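PDB 3OKP: GDP-mannose-dependent alpha-(1-6)-phosphatidylinositol monomannoside mannosyltransferase from Corynebacterium glutamicum, which is a glycosyltransferase of the GT-B fold, built from two Rossmann-like domains, with guanosine-5'-diphosphate-alpha-d-mannose bound in this model. Local coordinates for residues Val200-Lys211 / Ala273-Arg283; Leu297-Val306 / Arg348-Val359. All blocks are in the same frame, centred on the assembly; numbering follows the deposited sequence.

Interaction 1 of 2, residues Val200-Lys211 / Ala273-Arg283; sequences VIACNSRLVPRK and ADIFAMPARTR. With GDD (guanosine-5'-diphosphate-alpha-D-mannose), chain B.
Strands 200-204 and 275-278 run parallel, and backbone hydrogen bonds join them: A202 N gives to I275 O (2.8 Å) and A277 N to A202 O. Where strand 275-278 begins, V200 O takes two donors, I275 N and D274 N. The D274 carboxylate turns back on the same residue, and its OD2 receives V200 N at 2.9 Å through the anti lone pair; R189 forms a salt bridge with that oxygen. Farther along, past both strands, R281 N donates to R210 O (2.9 Å).

Apolar pairs form on both sides: I201 CG2 meets A277 CB at 3.9 Å on one face, while A202 CB rests on A273 CB on the other. F276 and M278 pack instead on backbone and polar atoms. The CG of F276, anti to the backbone N (chi1 177°), carries the ring back along 200-204, where CD2 comes near A202 O and CE2 lies 3.4 Å from N204 N. M278, bent at chi2 and chi3, brings SD to 3.2 Å from K211 O and its methyl CE near S205 OG.

Charged groups gather beyond the strand ends. R283 lays one guanidinium face on P209 CB, 3.5 Å from CZ. R281 sets a guanidinium face over P209 O and pairs with D214, whereas R210 NH1 pairs with E290 and shares a water with R281 O. K211 NZ, also paired with E290, donates to GDD O3B (2.8 Å), and R206 NE donates to O1B from the guanidinium edge; these cations probably offset the diphosphate charge.

The two strands lie inside the six-stranded parallel sheet of a Rossmann-like domain. Strand 231-235 bonds to the other edge of 200-204, helix 213-226 packs against P279 and R281, and helix 294-301 packs on F276 and M278.

Interaction 2 of 2, residues Leu297-Val306 / Arg348-Val359; sequences LEAQACGVPV and RAAMGAAGRAHV. With GDD (guanosine-5'-diphosphate-alpha-D-mannose), chain B.
A Schellman motif with G303 at positive phi closes the C-terminal end of helix 294-301, and this turn fits against glycines of helix 345-362. G303 and G352 bring their backbones together through reciprocal CA-H...O contacts, G352 CA lying 3.2 Å from G303 O. With no side chain on G352 the two backbones come this close; at G355 the bare backbone lets Q300 CB come close. The R356 chain leaves anti to its backbone N (chi1 176°) and bends at chi2 (67°), which brings NH1 to donate to A301 O at 2.9 Å, the oxygen near the guanidinium edge but somewhat tilted from its plane. H358 ND1 donates to Q300 OE1 (3.3 Å) from above the amide carbonyl plane; T322 OG1 also bonds to this oxygen. V359 spreads its methyls over the helix, CG1 near L297 O and Q300 CB, CG2 3.6 Å from A301 CA. P305 puts CG 3.4 Å from R348 O and CB against M351 CE. On another side of the helix, the E298 carboxylate accepts GDD O2' at OE1 and O3' at OE2. The short helical segments cross at 112°, with helix 263-272 touching E298, A299 and C302, and strand 275-278 meeting A299 and V304.

How the interactions relate
Both interactions are buried and belong to the same domain, but interaction 1 lies within its sheet while interaction 2 joins two helices beside it. The first combines parallel strand bonding with a cluster of charged side chains beyond the strand ends; the second depends on close glycine backbones and a few side-chain hydrogen bonds. They meet directly: F276 N lies 2.9 Å from P305 O, a probable hydrogen bond that extends the sheet, and D274 OD1 faces R348 NH1 in a long, weak ion pair, R348 being held chiefly by L341 O. Strand 275-278 and helix 294-301 are consecutive elements of the chain. The bound GDD is held from both, its diphosphate by cations of 200-211 and its ribose hydroxyls by an acid of 297-306.

Interaction 1 of 2, residues Val200-Lys211 / Ala273-Arg283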
loop_
_atom_site.group_PDB
_atom_site.type_symbol
_atom_site.label_atom_id
_atom_site.label_comp_id
_atom_site.label_asym_id
_atom_site.label_seq_id
_atom_site.Cartn_x
_atom_site.Cartn_y
_atom_site.Cartn_z
ATOM N N VAL A 200 13.362 4.324 20.883
ATOM C CA VAL A 200 13.315 3.424 19.735
ATOM C C VAL A 200 12.635 4.084 18.536
ATOM O O VAL A 200 11.464 4.483 18.609
ATOM C CB VAL A 200 12.605 2.084 20.081
ATOM C CG1 VAL A 200 12.481 1.201 18.841
ATOM C CG2 VAL A 200 13.351 1.340 21.189
ATOM N N ILE A 201 13.387 4.193 17.444
ATOM C CA ILE A 201 12.877 4.676 16.166
ATOM C C ILE A 201 12.834 3.496 15.202
ATOM O O ILE A 201 13.854 2.843 14.961
ATOM C CB ILE A 201 13.772 5.791 15.562
ATOM C CG1 ILE A 201 14.013 6.914 16.580
ATOM C CG2 ILE A 201 13.156 6.331 14.264
ATOM C CD1 ILE A 201 15.284 7.736 16.321
ATOM N N ALA A 202 11.651 3.218 14.664
ATOM C CA ALA A 202 11.479 2.095 13.746
ATOM C C ALA A 202 11.280 2.562 12.309
ATOM O O ALA A 202 10.523 3.502 12.047
ATOM C CB ALA A 202 10.315 1.217 14.187
ATOM N N CYS A 203 11.979 1.904 11.387
ATOM C CA CYS A 203 11.760 2.104 9.959
ATOM C C CYS A 203 11.553 0.763 9.274
ATOM O O CYS A 203 12.512 0.020 9.042
ATOM C CB CYS A 203 12.923 2.866 9.309
ATOM S SG CYS A 203 12.684 3.176 7.526
ATOM N N ASN A 204 10.291 0.448 8.982
ATOM C CA ASN A 204 9.939 -0.731 8.197
ATOM C C ASN A 204 9.741 -0.310 6.756
ATOM O O ASN A 204 8.923 0.571 6.473
ATOM C CB ASN A 204 8.657 -1.395 8.720
ATOM C CG ASN A 204 8.663 -1.597 10.222
ATOM O OD1 ASN A 204 9.715 -1.785 10.837
ATOM N ND2 ASN A 204 7.479 -1.559 10.827
ATOM N N SER A 205 10.505 -0.928 5.857
ATOM C CA SER A 205 10.465 -0.643 4.419
ATOM C C SER A 205 11.542 -1.434 3.691
ATOM O O SER A 205 12.568 -1.787 4.280
ATOM C CB SER A 205 10.677 0.852 4.132
ATOM O OG SER A 205 9.454 1.567 4.174
ATOM N N ARG A 206 11.309 -1.698 2.408
ATOM C CA ARG A 206 12.329 -2.282 1.543
ATOM C C ARG A 206 13.557 -1.380 1.546
ATOM O O ARG A 206 13.435 -0.153 1.604
ATOM C CB ARG A 206 11.806 -2.438 0.112
ATOM C CG ARG A 206 10.663 -3.442 -0.043
ATOM C CD ARG A 206 10.220 -3.598 -1.506
ATOM N NE ARG A 206 9.629 -2.372 -2.045
ATOM C CZ ARG A 206 10.258 -1.520 -2.851
ATOM N NH1 ARG A 206 11.510 -1.752 -3.234
ATOM N NH2 ARG A 206 9.631 -0.433 -3.283
ATOM N N LEU A 207 14.738 -1.989 1.499
ATOM C CA LEU A 207 15.979 -1.226 1.561
ATOM C C LEU A 207 16.358 -0.734 0.168
ATOM O O LEU A 207 17.117 -1.386 -0.551
ATOM C CB LEU A 207 17.109 -2.047 2.204
ATOM C CG LEU A 207 16.837 -2.679 3.577
ATOM C CD1 LEU A 207 18.078 -3.392 4.099
ATOM C CD2 LEU A 207 16.335 -1.654 4.592
ATOM N N VAL A 208 15.776 0.404 -0.207
ATOM C CA VAL A 208 16.087 1.102 -1.460
ATOM C C VAL A 208 16.290 2.592 -1.148
ATOM O O VAL A 208 15.727 3.095 -0.168
ATOM C CB VAL A 208 14.990 0.891 -2.560
ATOM C CG1 VAL A 208 14.935 -0.571 -3.010
ATOM C CG2 VAL A 208 13.611 1.369 -2.087
ATOM N N PRO A 209 17.107 3.298 -1.961
ATOM C CA PRO A 209 17.444 4.701 -1.678
ATOM C C PRO A 209 16.263 5.612 -1.325
ATOM O O PRO A 209 16.358 6.386 -0.369
ATOM C CB PRO A 209 18.108 5.171 -2.976
ATOM C CG PRO A 209 18.704 3.949 -3.548
ATOM C CD PRO A 209 17.781 2.816 -3.184
ATOM N N ARG A 210 15.161 5.509 -2.067
ATOM C CA ARG A 210 14.058 6.469 -1.930
ATOM C C ARG A 210 13.317 6.428 -0.589
ATOM O O ARG A 210 12.630 7.386 -0.237
ATOM C CB ARG A 210 13.077 6.363 -3.107
ATOM C CG ARG A 210 12.153 5.149 -3.088
ATOM C CD ARG A 210 11.081 5.280 -4.165
ATOM N NE ARG A 210 10.137 4.161 -4.161
ATOM C CZ ARG A 210 9.044 4.118 -3.407
ATOM N NH1 ARG A 210 8.761 5.130 -2.603
ATOM N NH2 ARG A 210 8.243 3.063 -3.449
ATOM N N LYS A 211 13.471 5.337 0.162
ATOM C CA LYS A 211 12.780 5.177 1.447
ATOM C C LYS A 211 13.404 6.017 2.569
ATOM O O LYS A 211 12.794 6.217 3.623
ATOM C CB LYS A 211 12.708 3.697 1.846
ATOM C CG LYS A 211 11.974 2.803 0.847
ATOM C CD LYS A 211 10.463 2.996 0.893
ATOM C CE LYS A 211 9.756 2.040 -0.060
ATOM N NZ LYS A 211 8.272 2.171 0.023
ATOM N N ALA A 273 7.851 0.562 19.349
ATOM C CA ALA A 273 8.667 1.742 19.044
ATOM C C ALA A 273 8.061 3.036 19.587
ATOM O O ALA A 273 6.845 3.144 19.767
ATOM C CB ALA A 273 8.891 1.857 17.539
ATOM N N ASP A 274 8.923 4.015 19.840
ATOM C CA ASP A 274 8.489 5.346 20.251
ATOM C C ASP A 274 8.073 6.191 19.044
ATOM O O ASP A 274 7.117 6.963 19.116
ATOM C CB ASP A 274 9.599 6.043 21.043
ATOM C CG ASP A 274 9.905 5.342 22.359
ATOM O OD1 ASP A 274 9.018 5.312 23.240
ATOM O OD2 ASP A 274 11.033 4.821 22.514
ATOM N N ILE A 275 8.802 6.038 17.940
ATOM C CA ILE A 275 8.535 6.778 16.706
ATOM C C ILE A 275 8.694 5.844 15.508
ATOM O O ILE A 275 9.608 5.019 15.481
ATOM C CB ILE A 275 9.514 7.984 16.528
ATOM C CG1 ILE A 275 9.480 8.919 17.744
ATOM C CG2 ILE A 275 9.208 8.765 15.241
ATOM C CD1 ILE A 275 10.626 9.928 17.778
ATOM N N PHE A 276 7.793 5.969 14.533
ATOM C CA PHE A 276 8.004 5.384 13.211
ATOM C C PHE A 276 8.442 6.490 12.259
ATOM O O PHE A 276 7.784 7.527 12.155
ATOM C CB PHE A 276 6.745 4.691 12.670
ATOM C CG PHE A 276 6.914 4.139 11.269
ATOM C CD1 PHE A 276 6.634 4.930 10.151
ATOM C CD2 PHE A 276 7.373 2.839 11.071
ATOM C CE1 PHE A 276 6.809 4.430 8.858
ATOM C CE2 PHE A 276 7.543 2.329 9.786
ATOM C CZ PHE A 276 7.264 3.127 8.677
ATOM N N ALA A 277 9.553 6.262 11.567
ATOM C CA ALA A 277 10.083 7.244 10.629
ATOM C C ALA A 277 10.460 6.591 9.305
ATOM O O ALA A 277 11.125 5.551 9.277
ATOM C CB ALA A 277 11.283 7.968 11.236
ATOM N N MET A 278 10.009 7.204 8.214
ATOM C CA MET A 278 10.401 6.799 6.867
ATOM C C MET A 278 10.298 8.039 5.983
ATOM O O MET A 278 9.237 8.316 5.422
ATOM C CB MET A 278 9.521 5.650 6.348
ATOM C CG MET A 278 10.108 4.898 5.152
ATOM S SD MET A 278 9.661 5.593 3.544
ATOM C CE MET A 278 8.052 4.850 3.284
ATOM N N PRO A 279 11.402 8.807 5.882
ATOM C CA PRO A 279 11.395 10.075 5.158
ATOM C C PRO A 279 11.568 9.878 3.650
ATOM O O PRO A 279 12.604 10.239 3.084
ATOM C CB PRO A 279 12.574 10.835 5.774
ATOM C CG PRO A 279 13.528 9.766 6.212
ATOM C CD PRO A 279 12.728 8.505 6.458
ATOM N N ALA A 280 10.543 9.304 3.022
ATOM C CA ALA A 280 10.541 9.013 1.588
ATOM C C ALA A 280 10.828 10.251 0.737
ATOM O O ALA A 280 10.276 11.326 0.984
ATOM C CB ALA A 280 9.208 8.382 1.176
ATOM N N ARG A 281 11.708 10.087 -0.248
ATOM C CA ARG A 281 12.002 11.144 -1.214
ATOM C C ARG A 281 11.729 10.660 -2.636
ATOM O O ARG A 281 11.888 9.474 -2.939
ATOM C CB ARG A 281 13.450 11.639 -1.079
ATOM C CG ARG A 281 14.517 10.628 -1.486
ATOM C CD ARG A 281 15.902 11.258 -1.502
ATOM N NE ARG A 281 16.939 10.286 -1.841
ATOM C CZ ARG A 281 17.526 9.467 -0.970
ATOM N NH1 ARG A 281 17.184 9.491 0.311
ATOM N NH2 ARG A 281 18.459 8.619 -1.385
ATOM N N THR A 282 11.311 11.581 -3.499
ATOM C CA THR A 282 11.099 11.267 -4.910
ATOM C C THR A 282 12.433 11.265 -5.652
ATOM O O THR A 282 13.239 12.184 -5.502
ATOM C CB THR A 282 10.096 12.242 -5.562
ATOM O OG1 THR A 282 8.843 12.146 -4.877
ATOM C CG2 THR A 282 9.880 11.907 -7.038
ATOM N N ARG A 283 12.655 10.207 -6.429
ATOM C CA ARG A 283 13.874 10.024 -7.209
ATOM C C ARG A 283 13.529 9.586 -8.630
ATOM O O ARG A 283 12.379 9.704 -9.063
ATOM C CB ARG A 283 14.761 8.963 -6.554
ATOM C CG ARG A 283 15.467 9.409 -5.285
ATOM C CD ARG A 283 16.098 8.232 -4.555
ATOM N NE ARG A 283 16.560 7.189 -5.471
ATOM C CZ ARG A 283 17.804 7.059 -5.924
ATOM N NH1 ARG A 283 18.760 7.903 -5.553
ATOM N NH2 ARG A 283 18.093 6.069 -6.749
HETATM N N2 GDD B . 6.777 -9.194 6.915
HETATM C C2 GDD B . 7.482 -8.075 6.620
HETATM N N1 GDD B . 8.773 -7.967 7.018
HETATM N N3 GDD B . 6.890 -7.072 5.931
HETATM C C4 GDD B . 7.582 -5.942 5.628
HETATM C C5 GDD B . 8.905 -5.817 6.025
HETATM C C6 GDD B . 9.496 -6.857 6.733
HETATM O O6 GDD B . 10.686 -6.774 7.104
HETATM N N7 GDD B . 9.342 -4.615 5.596
HETATM C C8 GDD B . 8.318 -4.013 4.948
HETATM N N9 GDD B . 7.250 -4.827 4.970
HETATM C "C1'" GDD B . 5.909 -4.566 4.385
HETATM C "C2'" GDD B . 5.177 -3.495 5.178
HETATM O "O2'" GDD B . 4.504 -4.043 6.314
HETATM C "C3'" GDD B . 4.222 -2.914 4.155
HETATM O "O3'" GDD B . 2.967 -3.603 4.199
HETATM C "C4'" GDD B . 4.896 -3.152 2.807
HETATM O "O4'" GDD B . 5.967 -4.076 3.041
HETATM C "C5'" GDD B . 5.450 -1.859 2.213
HETATM O "O5'" GDD B . 4.508 -1.262 1.318
HETATM P PA GDD B . 4.521 0.157 1.013
HETATM O O1A GDD B . 3.474 0.452 0.396
HETATM O O2A GDD B . 4.561 0.831 2.073
HETATM O O3A GDD B . 5.674 0.509 0.204
HETATM P PB GDD B . 6.048 -0.147 -1.038
HETATM O O2B GDD B . 5.040 -0.471 -1.701
HETATM O O3B GDD B . 6.748 0.637 -1.715
HETATM O O1B GDD B . 6.838 -1.320 -0.754
HETATM O O HOH W 1 10.022 7.823 -2.317
#

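Interaction 2 of 2, residues Leu297-Val306 / Arg348-Val359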
loop_
_atom_site.group_PDB
_atom_site.type_symbol
_atom_site.label_atom_id
_atom_site.label_comp_id
_atom_site.label_asym_id
_atom_site.label_seq_id
_atom_site.Cartn_x
_atom_site.Cartn_y
_atom_site.Cartn_z
ATOM N N LEU A 297 0.367 3.937 7.590
ATOM C CA LEU A 297 -0.952 3.560 8.089
ATOM C C LEU A 297 -0.840 2.444 9.114
ATOM O O LEU A 297 -1.568 2.430 10.106
ATOM C CB LEU A 297 -1.858 3.133 6.928
ATOM C CG LEU A 297 -1.992 4.141 5.782
ATOM C CD1 LEU A 297 -2.725 3.518 4.612
ATOM C CD2 LEU A 297 -2.688 5.417 6.244
ATOM N N GLU A 298 0.086 1.518 8.863
ATOM C CA GLU A 298 0.390 0.425 9.782
ATOM C C GLU A 298 0.906 0.946 11.125
ATOM O O GLU A 298 0.519 0.445 12.181
ATOM C CB GLU A 298 1.413 -0.525 9.149
ATOM C CG GLU A 298 0.850 -1.358 7.995
ATOM C CD GLU A 298 1.915 -2.112 7.212
ATOM O OE1 GLU A 298 3.127 -1.899 7.451
ATOM O OE2 GLU A 298 1.533 -2.921 6.344
ATOM N N ALA A 299 1.772 1.960 11.069
ATOM C CA ALA A 299 2.330 2.587 12.266
ATOM C C ALA A 299 1.245 3.288 13.075
ATOM O O ALA A 299 1.146 3.100 14.289
ATOM C CB ALA A 299 3.424 3.571 11.884
ATOM N N GLN A 300 0.428 4.087 12.390
ATOM C CA GLN A 300 -0.699 4.775 13.020
ATOM C C GLN A 300 -1.688 3.788 13.630
ATOM O O GLN A 300 -2.203 4.019 14.721
ATOM C CB GLN A 300 -1.395 5.695 12.020
ATOM C CG GLN A 300 -0.593 6.940 11.683
ATOM C CD GLN A 300 -1.228 7.754 10.577
ATOM O OE1 GLN A 300 -1.936 8.721 10.842
ATOM N NE2 GLN A 300 -0.986 7.360 9.329
ATOM N N ALA A 301 -1.926 2.681 12.927
ATOM C CA ALA A 301 -2.772 1.598 13.432
ATOM C C ALA A 301 -2.213 0.957 14.709
ATOM O O ALA A 301 -2.977 0.462 15.543
ATOM C CB ALA A 301 -2.988 0.548 12.353
ATOM N N CYS A 302 -0.887 0.974 14.853
ATOM C CA CYS A 302 -0.221 0.481 16.066
ATOM C C CYS A 302 -0.088 1.556 17.159
ATOM O O CYS A 302 0.519 1.311 18.210
ATOM C CB CYS A 302 1.153 -0.109 15.725
ATOM S SG CYS A 302 1.087 -1.683 14.826
ATOM N N GLY A 303 -0.656 2.735 16.907
ATOM C CA GLY A 303 -0.636 3.839 17.866
ATOM C C GLY A 303 0.734 4.470 18.047
ATOM O O GLY A 303 1.087 4.890 19.150
ATOM N N VAL A 304 1.496 4.541 16.959
ATOM C CA VAL A 304 2.864 5.057 16.984
ATOM C C VAL A 304 2.950 6.345 16.154
ATOM O O VAL A 304 2.488 6.365 15.011
ATOM C CB VAL A 304 3.871 4.001 16.442
ATOM C CG1 VAL A 304 5.310 4.517 16.492
ATOM C CG2 VAL A 304 3.749 2.689 17.217
ATOM N N PRO A 305 3.525 7.427 16.733
ATOM C CA PRO A 305 3.732 8.694 16.017
ATOM C C PRO A 305 4.526 8.493 14.725
ATOM O O PRO A 305 5.467 7.700 14.699
ATOM C CB PRO A 305 4.556 9.529 17.004
ATOM C CG PRO A 305 4.234 8.971 18.337
ATOM C CD PRO A 305 4.000 7.503 18.128
ATOM N N VAL A 306 4.148 9.206 13.669
ATOM C CA VAL A 306 4.763 9.007 12.359
ATOM C C VAL A 306 5.553 10.224 11.881
ATOM O O VAL A 306 5.091 11.356 11.990
ATOM C CB VAL A 306 3.706 8.607 11.290
ATOM C CG1 VAL A 306 4.287 8.661 9.877
ATOM C CG2 VAL A 306 3.160 7.220 11.581
ATOM N N ARG A 348 3.942 12.349 22.178
ATOM C CA ARG A 348 3.981 11.041 21.517
ATOM C C ARG A 348 2.721 10.223 21.793
ATOM O O ARG A 348 2.118 9.680 20.867
ATOM C CB ARG A 348 5.233 10.253 21.915
ATOM C CG ARG A 348 6.456 10.603 21.091
ATOM C CD ARG A 348 7.591 9.614 21.307
ATOM N NE ARG A 348 8.459 10.026 22.407
ATOM C CZ ARG A 348 8.539 9.417 23.586
ATOM N NH1 ARG A 348 7.806 8.344 23.849
ATOM N NH2 ARG A 348 9.364 9.888 24.508
ATOM N N ALA A 349 2.323 10.154 23.064
ATOM C CA ALA A 349 1.099 9.456 23.457
ATOM C C ALA A 349 -0.129 10.027 22.741
ATOM O O ALA A 349 -0.972 9.273 22.261
ATOM C CB ALA A 349 0.912 9.505 24.970
ATOM N N ALA A 350 -0.209 11.355 22.662
ATOM C CA ALA A 350 -1.319 12.041 21.994
ATOM C C ALA A 350 -1.337 11.795 20.485
ATOM O O ALA A 350 -2.400 11.563 19.904
ATOM C CB ALA A 350 -1.284 13.539 22.292
ATOM N N MET A 351 -0.162 11.852 19.860
ATOM C CA MET A 351 -0.028 11.606 18.424
ATOM C C MET A 351 -0.400 10.174 18.050
ATOM O O MET A 351 -1.146 9.953 17.092
ATOM C CB MET A 351 1.390 11.923 17.948
ATOM C CG MET A 351 1.682 13.408 17.829
ATOM S SD MET A 351 3.373 13.734 17.302
ATOM C CE MET A 351 3.349 13.076 15.641
ATOM N N GLY A 352 0.119 9.214 18.811
ATOM C CA GLY A 352 -0.179 7.802 18.588
ATOM C C GLY A 352 -1.643 7.458 18.788
ATOM O O GLY A 352 -2.217 6.690 18.013
ATOM N N ALA A 353 -2.250 8.021 19.833
ATOM C CA ALA A 353 -3.689 7.878 20.057
ATOM C C ALA A 353 -4.461 8.426 18.859
ATOM O O ALA A 353 -5.401 7.786 18.371
ATOM C CB ALA A 353 -4.114 8.588 21.337
ATOM N N ALA A 354 -4.047 9.602 18.385
ATOM C CA ALA A 354 -4.673 10.241 17.228
ATOM C C ALA A 354 -4.471 9.415 15.959
ATOM O O ALA A 354 -5.369 9.335 15.122
ATOM C CB ALA A 354 -4.145 11.666 17.040
ATOM N N GLY A 355 -3.295 8.802 15.827
ATOM C CA GLY A 355 -2.999 7.909 14.704
ATOM C C GLY A 355 -3.953 6.729 14.635
ATOM O O GLY A 355 -4.488 6.416 13.568
ATOM N N ARG A 356 -4.166 6.082 15.779
ATOM C CA ARG A 356 -5.085 4.951 15.890
ATOM C C ARG A 356 -6.523 5.345 15.543
ATOM O O ARG A 356 -7.193 4.648 14.784
ATOM C CB ARG A 356 -5.004 4.323 17.291
ATOM C CG ARG A 356 -6.003 3.189 17.561
ATOM C CD ARG A 356 -5.712 1.965 16.707
ATOM N NE ARG A 356 -6.748 0.943 16.828
ATOM C CZ ARG A 356 -6.704 -0.253 16.244
ATOM N NH1 ARG A 356 -5.665 -0.600 15.494
ATOM N NH2 ARG A 356 -7.703 -1.110 16.417
ATOM N N ALA A 357 -6.982 6.466 16.096
ATOM C CA ALA A 357 -8.317 6.989 15.812
ATOM C C ALA A 357 -8.482 7.334 14.330
ATOM O O ALA A 357 -9.538 7.079 13.741
ATOM C CB ALA A 357 -8.608 8.209 16.683
ATOM N N HIS A 358 -7.430 7.901 13.740
ATOM C CA HIS A 358 -7.427 8.300 12.330
ATOM C C HIS A 358 -7.658 7.121 11.381
ATOM O O HIS A 358 -8.527 7.189 10.507
ATOM C CB HIS A 358 -6.120 9.028 11.982
ATOM C CG HIS A 358 -6.050 9.515 10.566
ATOM N ND1 HIS A 358 -4.962 9.279 9.753
ATOM C CD2 HIS A 358 -6.928 10.230 9.822
ATOM C CE1 HIS A 358 -5.174 9.825 8.568
ATOM N NE2 HIS A 358 -6.360 10.407 8.585
ATOM N N VAL A 359 -6.887 6.050 11.557
ATOM C CA VAL A 359 -7.019 4.862 10.704
ATOM C C VAL A 359 -8.343 4.118 10.923
ATOM O O VAL A 359 -8.916 3.580 9.974
ATOM C CB VAL A 359 -5.806 3.888 10.818
ATOM C CG1 VAL A 359 -4.546 4.523 10.226
ATOM C CG2 VAL A 359 -5.570 3.459 12.255
HETATM N N2 GDD B . 6.777 -9.194 6.915
HETATM C C2 GDD B . 7.482 -8.075 6.620
HETATM N N1 GDD B . 8.773 -7.967 7.018
HETATM N N3 GDD B . 6.890 -7.072 5.931
HETATM C C4 GDD B . 7.582 -5.942 5.628
HETATM C C5 GDD B . 8.905 -5.817 6.025
HETATM C C6 GDD B . 9.496 -6.857 6.733
HETATM O O6 GDD B . 10.686 -6.774 7.104
HETATM N N7 GDD B . 9.342 -4.615 5.596
HETATM C C8 GDD B . 8.318 -4.013 4.948
HETATM N N9 GDD B . 7.250 -4.827 4.970
HETATM C "C1'" GDD B . 5.909 -4.566 4.385
HETATM C "C2'" GDD B . 5.177 -3.495 5.178
HETATM O "O2'" GDD B . 4.504 -4.043 6.314
HETATM C "C3'" GDD B . 4.222 -2.914 4.155
HETATM O "O3'" GDD B . 2.967 -3.603 4.199
HETATM C "C4'" GDD B . 4.896 -3.152 2.807
HETATM O "O4'" GDD B . 5.967 -4.076 3.041
HETATM C "C5'" GDD B . 5.450 -1.859 2.213
HETATM O "O5'" GDD B . 4.508 -1.262 1.318
HETATM P PA GDD B . 4.521 0.157 1.013
HETATM O O1A GDD B . 3.474 0.452 0.396
HETATM O O2A GDD B . 4.561 0.831 2.073
HETATM O O3A GDD B . 5.674 0.509 0.204
HETATM P PB GDD B . 6.048 -0.147 -1.038
HETATM O O2B GDD B . 5.040 -0.471 -1.701
HETATM O O3B GDD B . 6.748 0.637 -1.715
HETATM O O1B GDD B . 6.838 -1.320 -0.754
#